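PDB 4HE6: peptidase family U32 from Geobacillus thermoleovorans, which is of unknown function but forms the C-terminal domain of a putative U32 peptidase. Local coordinates for residues A[36-41]-A[46-51]. Sequence-based numbering, arbitrary orientation.
Sequences VEFFGP and FTQVIE
Phe38 and Phe46 meet through first torsions of opposite sign: CG of Phe38 stands anti to its carbonyl carbon (chi1 -71°), whereas CG of Phe46 lies between backbone N and carbonyl carbon (chi1 69°), which brings its ring over CB of Phe38. That CB makes a CH-pi contact, 4.2 Å from the Phe46 ring centroid, and Phe38 CD1 lies 3.7 Å from Phe46 CZ, the rings being oblique to each other. Flat aromatic side chains suit this buried face, which Met85 and Phe73 help to cover. The backbones pair as an antiparallel hairpin: Phe38 N donates to Phe46 O (2.9 Å), and Val36 N to Gln48 O (2.9 Å), the latter nearly straight at 171°. Branched side chains extend the apolar face, Val36 CG2 lying 3.8 Å from Ile50 CD1. Gln48 OE1 reaches the edge of the Phe46 ring and accepts from Lys76 N, while NE2 donates to Val49 O (3.0 Å) and Lys74 O. A leucine in place of Gln48 would probably leave Lys76 N, Lys74 O and Val49 O without their amide partner. On the more polar face, extended Glu37 packs against Thr47 and salt-bridges Arg86. The buried amide, bonded at both ends, thus ties outermost strand 46-49 to the chain around Lys74 and Lys76.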
loop_
_atom_site.group_PDB
_atom_site.type_symbol
_atom_site.label_atom_id
_atom_site.label_comp_id
_atom_site.label_asym_id
_atom_site.label_seq_id
_atom_site.Cartn_x
_atom_site.Cartn_y
_atom_site.Cartn_z
ATOM N N VAL A 36 8.027 2.262 2.077
ATOM C CA VAL A 36 7.162 2.707 1.010
ATOM C C VAL A 36 6.856 4.173 1.168
ATOM O O VAL A 36 6.978 4.742 2.235
ATOM C CB VAL A 36 5.859 1.858 0.918
ATOM C CG1 VAL A 36 6.186 0.403 0.669
ATOM C CG2 VAL A 36 5.034 2.037 2.160
ATOM N N GLU A 37 6.408 4.777 0.098
ATOM C CA GLU A 37 5.890 6.136 0.079
ATOM C C GLU A 37 4.508 6.129 -0.489
ATOM O O GLU A 37 4.269 5.559 -1.565
ATOM C CB GLU A 37 6.803 7.053 -0.769
ATOM C CG GLU A 37 6.416 8.525 -0.616
ATOM C CD GLU A 37 7.207 9.454 -1.484
ATOM O OE1 GLU A 37 7.571 10.546 -0.993
ATOM O OE2 GLU A 37 7.489 9.163 -2.652
ATOM N N PHE A 38 3.584 6.779 0.201
ATOM C CA PHE A 38 2.268 7.053 -0.316
ATOM C C PHE A 38 2.255 8.449 -0.901
ATOM O O PHE A 38 2.853 9.381 -0.368
ATOM C CB PHE A 38 1.205 6.930 0.791
ATOM C CG PHE A 38 0.979 5.498 1.202
ATOM C CD1 PHE A 38 1.605 4.955 2.347
ATOM C CD2 PHE A 38 0.167 4.695 0.420
ATOM C CE1 PHE A 38 1.335 3.626 2.649
ATOM C CE2 PHE A 38 -0.076 3.375 0.788
ATOM C CZ PHE A 38 0.503 2.831 1.908
ATOM N N PHE A 39 1.547 8.570 -2.052
ATOM C CA PHE A 39 1.552 9.844 -2.782
ATOM C C PHE A 39 0.266 10.009 -3.548
ATOM O O PHE A 39 -0.570 9.095 -3.652
ATOM C CB PHE A 39 2.780 9.903 -3.686
ATOM C CG PHE A 39 2.845 8.910 -4.814
ATOM C CD1 PHE A 39 2.536 9.283 -6.121
ATOM C CD2 PHE A 39 3.224 7.597 -4.585
ATOM C CE1 PHE A 39 2.637 8.378 -7.148
ATOM C CE2 PHE A 39 3.323 6.687 -5.632
ATOM C CZ PHE A 39 3.035 7.058 -6.920
ATOM N N GLY A 40 0.118 11.202 -4.061
ATOM C CA GLY A 40 -1.027 11.614 -4.850
ATOM C C GLY A 40 -1.633 12.895 -4.301
ATOM O O GLY A 40 -1.308 13.381 -3.242
ATOM N N PRO A 41 -2.563 13.453 -5.084
ATOM C CA PRO A 41 -3.151 14.682 -4.676
ATOM C C PRO A 41 -3.992 14.401 -3.383
ATOM O O PRO A 41 -4.504 13.294 -3.180
ATOM C CB PRO A 41 -4.006 15.139 -5.854
ATOM C CG PRO A 41 -4.176 13.926 -6.668
ATOM C CD PRO A 41 -3.039 12.996 -6.383
ATOM N N PHE A 46 4.081 10.727 2.192
ATOM C CA PHE A 46 4.758 10.307 3.408
ATOM C C PHE A 46 5.289 8.894 3.238
ATOM O O PHE A 46 4.813 8.102 2.409
ATOM C CB PHE A 46 3.836 10.396 4.637
ATOM C CG PHE A 46 2.721 9.390 4.652
ATOM C CD1 PHE A 46 2.825 8.158 5.289
ATOM C CD2 PHE A 46 1.513 9.692 4.019
ATOM C CE1 PHE A 46 1.771 7.239 5.272
ATOM C CE2 PHE A 46 0.454 8.792 4.030
ATOM C CZ PHE A 46 0.567 7.599 4.668
ATOM N N THR A 47 6.311 8.599 4.020
ATOM C CA THR A 47 6.935 7.290 4.001
ATOM C C THR A 47 6.634 6.520 5.271
ATOM O O THR A 47 6.369 7.127 6.320
ATOM C CB THR A 47 8.469 7.374 3.817
ATOM O OG1 THR A 47 9.010 8.169 4.878
ATOM C CG2 THR A 47 8.814 7.982 2.482
ATOM N N GLN A 48 6.697 5.217 5.178
ATOM C CA GLN A 48 6.561 4.356 6.354
ATOM C C GLN A 48 7.177 3.004 6.043
ATOM O O GLN A 48 7.386 2.614 4.888
ATOM C CB GLN A 48 5.109 4.157 6.769
ATOM C CG GLN A 48 4.314 3.305 5.804
ATOM C CD GLN A 48 2.967 2.964 6.373
ATOM O OE1 GLN A 48 2.094 3.818 6.432
ATOM N NE2 GLN A 48 2.803 1.701 6.762
ATOM N N VAL A 49 7.384 2.245 7.132
ATOM C CA VAL A 49 7.695 0.818 7.026
ATOM C C VAL A 49 6.402 0.057 6.980
ATOM O O VAL A 49 5.404 0.382 7.636
ATOM C CB VAL A 49 8.593 0.342 8.209
ATOM C CG1 VAL A 49 7.903 0.446 9.565
ATOM C CG2 VAL A 49 9.086 -1.062 7.930
ATOM N N ILE A 50 6.367 -1.007 6.200
ATOM C CA ILE A 50 5.283 -1.980 6.202
ATOM C C ILE A 50 5.516 -2.960 7.321
ATOM O O ILE A 50 6.542 -3.648 7.350
ATOM C CB ILE A 50 5.200 -2.744 4.871
ATOM C CG1 ILE A 50 5.130 -1.807 3.630
ATOM C CG2 ILE A 50 4.108 -3.812 4.968
ATOM C CD1 ILE A 50 3.786 -1.398 3.288
ATOM N N GLU A 51 4.635 -3.019 8.312
ATOM C CA GLU A 51 4.876 -3.826 9.491
ATOM C C GLU A 51 4.551 -5.291 9.318
ATOM O O GLU A 51 5.191 -6.160 9.896
ATOM C CB GLU A 51 4.044 -3.360 10.681
ATOM C CG GLU A 51 4.727 -2.219 11.400
ATOM C CD GLU A 51 4.135 -1.919 12.759
ATOM O OE1 GLU A 51 3.207 -1.090 12.723
ATOM O OE2 GLU A 51 4.597 -2.451 13.802
#